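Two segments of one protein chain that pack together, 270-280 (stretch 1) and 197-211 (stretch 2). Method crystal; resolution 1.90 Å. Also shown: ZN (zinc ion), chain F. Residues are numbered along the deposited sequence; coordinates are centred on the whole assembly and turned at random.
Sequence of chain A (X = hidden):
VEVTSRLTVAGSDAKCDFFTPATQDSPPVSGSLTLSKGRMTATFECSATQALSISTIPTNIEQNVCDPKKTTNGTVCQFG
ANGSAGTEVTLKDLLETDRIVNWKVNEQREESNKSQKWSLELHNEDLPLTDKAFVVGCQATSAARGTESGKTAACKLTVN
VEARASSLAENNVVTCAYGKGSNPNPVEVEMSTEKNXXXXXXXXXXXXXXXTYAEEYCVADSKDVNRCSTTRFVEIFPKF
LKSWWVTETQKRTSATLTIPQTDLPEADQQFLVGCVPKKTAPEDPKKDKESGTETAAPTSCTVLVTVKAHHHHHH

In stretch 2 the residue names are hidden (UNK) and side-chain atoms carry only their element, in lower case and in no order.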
# COMPACT_ATOMS: atom_id res chain seq x y z
N GLN A 270 -3.15 17.06 -24.79
CA GLN A 270 -2.80 16.00 -23.81
C GLN A 270 -1.89 16.69 -22.85
O GLN A 270 -1.14 17.61 -23.22
CB GLN A 270 -2.02 14.87 -24.44
CG GLN A 270 -2.79 13.90 -25.34
CD GLN A 270 -1.97 12.63 -25.56
OE1 GLN A 270 -0.76 12.71 -25.89
NE2 GLN A 270 -2.60 11.44 -25.33
N PHE A 271 -2.02 16.30 -21.58
CA PHE A 271 -1.14 16.84 -20.55
C PHE A 271 -0.87 15.72 -19.55
O PHE A 271 -1.60 14.73 -19.50
CB PHE A 271 -1.67 18.13 -19.91
CG PHE A 271 -2.90 17.95 -19.05
CD1 PHE A 271 -2.79 17.68 -17.67
CD2 PHE A 271 -4.19 18.01 -19.62
CE1 PHE A 271 -3.90 17.55 -16.88
CE2 PHE A 271 -5.33 17.90 -18.79
CZ PHE A 271 -5.19 17.66 -17.45
N LEU A 272 0.20 15.89 -18.76
CA LEU A 272 0.55 14.89 -17.76
C LEU A 272 0.70 15.56 -16.39
O LEU A 272 1.32 16.57 -16.27
CB LEU A 272 1.83 14.21 -18.22
CG LEU A 272 2.51 13.03 -17.57
CD1 LEU A 272 3.38 12.45 -18.65
CD2 LEU A 272 3.36 13.43 -16.36
N VAL A 273 0.10 14.95 -15.37
CA VAL A 273 0.41 15.26 -14.00
C VAL A 273 0.48 13.92 -13.24
O VAL A 273 0.39 12.85 -13.84
CB VAL A 273 -0.70 16.12 -13.35
CG1 VAL A 273 -0.76 17.50 -13.96
CG2 VAL A 273 -2.06 15.41 -13.52
N GLY A 274 0.68 13.99 -11.94
CA GLY A 274 0.67 12.79 -11.14
C GLY A 274 1.15 13.00 -9.73
O GLY A 274 1.02 14.10 -9.15
N CYS A 275 1.68 11.90 -9.18
CA CYS A 275 2.12 11.85 -7.79
C CYS A 275 3.46 11.16 -7.72
O CYS A 275 3.66 10.09 -8.30
CB CYS A 275 1.09 11.09 -6.92
SG CYS A 275 -0.58 11.76 -6.90
N VAL A 276 4.39 11.81 -7.02
CA VAL A 276 5.69 11.21 -6.73
C VAL A 276 5.80 10.89 -5.24
O VAL A 276 5.14 11.55 -4.42
CB VAL A 276 6.88 12.10 -7.27
CG1 VAL A 276 6.71 12.29 -8.78
CG2 VAL A 276 6.86 13.44 -6.59
N PRO A 277 6.58 9.83 -4.88
CA PRO A 277 6.73 9.54 -3.45
C PRO A 277 7.30 10.76 -2.72
O PRO A 277 8.21 11.43 -3.26
CB PRO A 277 7.77 8.38 -3.41
CG PRO A 277 7.78 7.78 -4.75
CD PRO A 277 7.30 8.87 -5.73
N LYS A 278 6.74 11.07 -1.56
CA LYS A 278 7.02 12.37 -0.96
C LYS A 278 8.48 12.55 -0.56
O LYS A 278 9.13 11.61 -0.11
CB LYS A 278 6.07 12.70 0.18
CG LYS A 278 6.25 11.98 1.48
CD LYS A 278 5.17 12.49 2.47
CE LYS A 278 4.77 13.98 2.20
NZ LYS A 278 3.66 14.17 1.17
N LYS A 279 8.99 13.76 -0.81
CA LYS A 279 10.37 14.12 -0.48
C LYS A 279 10.46 13.99 1.02
O LYS A 279 9.73 14.66 1.79
CB LYS A 279 10.76 15.52 -1.00
CG LYS A 279 10.81 16.65 0.06
CD LYS A 279 9.50 17.46 0.15
CE LYS A 279 9.53 18.69 -0.78
NZ LYS A 279 8.85 19.86 -0.17
N THR A 280 11.32 13.07 1.43
CA THR A 280 11.22 12.48 2.74
C THR A 280 12.20 13.08 3.76
O THR A 280 11.84 14.00 4.50
CB THR A 280 11.39 10.96 2.64
OG1 THR A 280 11.47 10.42 3.96
CG2 THR A 280 12.66 10.59 1.81
N UNK A 197 -14.00 17.07 -15.27
CA UNK A 197 -13.19 17.13 -14.04
C UNK A 197 -12.08 16.06 -13.97
O UNK A 197 -12.12 15.09 -14.65
o UNK A 197 -14.55 15.74 -12.62
c UNK A 197 -15.19 18.06 -12.85
c UNK A 197 -14.04 17.07 -12.77
N UNK A 198 -11.09 16.32 -13.12
CA UNK A 198 -10.03 15.39 -12.86
C UNK A 198 -9.65 15.55 -11.38
O UNK A 198 -9.27 16.63 -10.98
c UNK A 198 -7.60 14.91 -13.51
c UNK A 198 -8.83 15.78 -13.72
c UNK A 198 -7.82 13.40 -13.79
c UNK A 198 -6.40 15.51 -14.35
N UNK A 199 -9.69 14.46 -10.61
CA UNK A 199 -9.21 14.48 -9.23
C UNK A 199 -8.03 13.57 -9.11
O UNK A 199 -8.11 12.40 -9.51
c UNK A 199 -9.79 14.08 -6.77
c UNK A 199 -10.29 14.00 -8.25
o UNK A 199 -11.46 14.81 -8.42
N UNK A 200 -6.97 14.09 -8.52
CA UNK A 200 -5.79 13.31 -8.21
C UNK A 200 -5.61 13.21 -6.72
O UNK A 200 -5.49 14.23 -6.04
c UNK A 200 -4.53 13.95 -8.82
c UNK A 200 -4.74 14.32 -10.31
c UNK A 200 -3.27 13.05 -8.60
c UNK A 200 -4.93 13.17 -11.24
N UNK A 201 -5.67 11.98 -6.21
CA UNK A 201 -5.40 11.72 -4.80
C UNK A 201 -4.03 11.07 -4.63
O UNK A 201 -3.83 9.89 -5.04
c UNK A 201 -7.85 11.56 -4.21
n UNK A 201 -8.88 10.80 -4.54
o UNK A 201 -7.97 12.78 -3.96
c UNK A 201 -6.49 10.87 -4.18
N UNK A 202 -3.06 11.83 -4.09
CA UNK A 202 -1.74 11.25 -3.84
C UNK A 202 -1.64 10.49 -2.48
O UNK A 202 -0.76 9.66 -2.32
c UNK A 202 -0.60 12.29 -3.89
s UNK A 202 -0.50 13.21 -5.45
N UNK A 203 -2.56 10.75 -1.56
CA UNK A 203 -2.48 10.05 -0.24
C UNK A 203 -1.33 10.69 0.54
O UNK A 203 -0.67 11.60 0.04
N UNK A 204 -1.08 10.24 1.76
CA UNK A 204 -0.11 10.94 2.57
C UNK A 204 1.31 10.52 2.17
O UNK A 204 2.24 11.16 2.57
c UNK A 204 -0.36 10.70 4.07
o UNK A 204 -0.29 9.31 4.33
N UNK A 205 1.45 9.50 1.32
CA UNK A 205 2.77 9.00 0.89
C UNK A 205 3.29 9.69 -0.38
O UNK A 205 4.41 9.41 -0.84
o UNK A 205 1.85 5.70 2.00
c UNK A 205 2.61 6.70 1.91
o UNK A 205 3.34 7.08 2.83
c UNK A 205 2.67 7.50 0.62
N UNK A 206 2.50 10.59 -0.93
CA UNK A 206 2.87 11.16 -2.22
C UNK A 206 2.68 12.64 -2.29
O UNK A 206 2.12 13.27 -1.38
N UNK A 207 3.17 13.21 -3.39
CA UNK A 207 3.15 14.67 -3.59
C UNK A 207 2.72 14.91 -5.00
O UNK A 207 3.22 14.23 -5.91
o UNK A 207 4.99 15.12 -2.07
c UNK A 207 4.56 15.26 -3.42
N UNK A 208 1.84 15.89 -5.20
CA UNK A 208 1.40 16.29 -6.54
C UNK A 208 2.54 16.79 -7.40
O UNK A 208 3.38 17.59 -6.95
c UNK A 208 -1.04 16.86 -5.91
c UNK A 208 -1.88 18.00 -5.33
c UNK A 208 0.30 17.33 -6.43
c UNK A 208 -1.82 16.14 -6.99
N UNK A 209 2.55 16.33 -8.64
CA UNK A 209 3.54 16.71 -9.61
C UNK A 209 2.86 17.22 -10.93
O UNK A 209 1.92 16.61 -11.42
c UNK A 209 5.57 15.78 -10.80
c UNK A 209 6.80 16.35 -10.08
n UNK A 209 7.95 16.15 -10.70
o UNK A 209 6.71 16.96 -9.01
c UNK A 209 4.44 15.50 -9.87
N UNK A 210 3.34 18.37 -11.49
CA UNK A 210 4.46 19.18 -10.93
C UNK A 210 4.01 19.92 -9.69
O UNK A 210 2.81 20.03 -9.43
c UNK A 210 4.79 20.21 -12.04
c UNK A 210 3.49 20.31 -12.86
c UNK A 210 2.77 18.94 -12.72
N UNK A 211 4.96 20.41 -8.90
CA UNK A 211 4.63 21.13 -7.67
C UNK A 211 3.75 22.36 -7.99
O UNK A 211 2.95 22.84 -7.17
c UNK A 211 5.98 21.55 -6.99
c UNK A 211 5.71 22.35 -5.78
o UNK A 211 6.68 20.35 -6.58
ZN ZN F . 3.50 6.17 4.64
O HOH W 1 7.47 15.82 -1.66
O HOH W 2 4.75 7.45 6.29

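Position 197 carries one carbon bearing an oxygen and a second carbon, the branched pattern of Thr-197; it lies out of reach of stretch 1 and opens a strand, partly exposed, where a polar threonine is at home. Position 198 has four carbons forked at the second: Leu-198, whose CD2 lies 4.0 Å from Phe-271 CZ, an apolar contact between buried side chains. Position 199 repeats the carbon, oxygen, carbon pattern. It is Thr-199, turned from stretch 1 as strand alternation requires, its hydroxyl bonded elsewhere in the structure.

Position 200 has four carbons forked at the first, one arm two carbons long, so it is Ile-200; its CD1 is 4.3 Å from Val-273 CG2, and its CG2 packs 3.4 Å from Cys-275 SG. At 201, two carbons, the second carrying oxygen and nitrogen, give Asn-201, whose CA-to-CB bond points away; a polar amide suits this, its OD1 being hydrogen-bonded elsewhere in the structure. One carbon and a sulfur identify 202, and the sulfur's 2.1 Å distance to Cys-275 SG is a covalent bond: Cys-202, half of a disulfide.

Position 203 has no side chain, and its positive phi favours glycine: Gly-203, first residue of a type I turn. One carbon and one oxygen at 204 make Ser-204, suitably small and polar for an exposed turn. Position 205 has two carbons, the second carrying two oxygens. One oxygen lies 2.0 Å from zinc, as suits a carboxylate, and the residue is Asp-205; its backbone O accepts a hydrogen bond from Lys-278 N (3.0 Å).

Position 206 is bare again; a CB would be crowded by Cys-202 O at 3.1 Å, hence Gly-206. One carbon and one oxygen at 207 give Ser-207, with OG 3.5 Å from Lys-278 CB and hydrogen-bonded to a water that also accepts from Lys-279 N. Four carbons forked at the second make 208 Leu-208, on the same sheet face as Cys-275 but barely covered by stretch 1. At 209, three carbons, the third carrying an oxygen and a nitrogen, give Gln-209, whose aliphatic CB lies 4.1 Å from Val-276 CG1. At 210, three carbons close a five-membered ring onto the backbone N, which makes it Pro-210, after a cis peptide; its CD is 4.0 Å from Val-273 CG1. Position 211, again carbon, oxygen and carbon, is Thr-211, its polar side chain compatible with an exposed site without contact.

The contact rests on an antiparallel ladder. Gly-274 N donates to Gln-209 O (2.9 Å) and Gln-209 N to Gly-274 O (2.8 Å); Val-276 N and Ser-207 O (2.9 Å) and Ser-207 N and Val-276 O (2.8 Å) repeat the pattern. The disulfide locks this ladder to the residue just after the strand 197-201, whose Leu-198 and Ile-200 pack against Phe-271, Val-273 and Cys-275.

Stretch 2, residues 197-211: TLTINCGSDGSLQPT
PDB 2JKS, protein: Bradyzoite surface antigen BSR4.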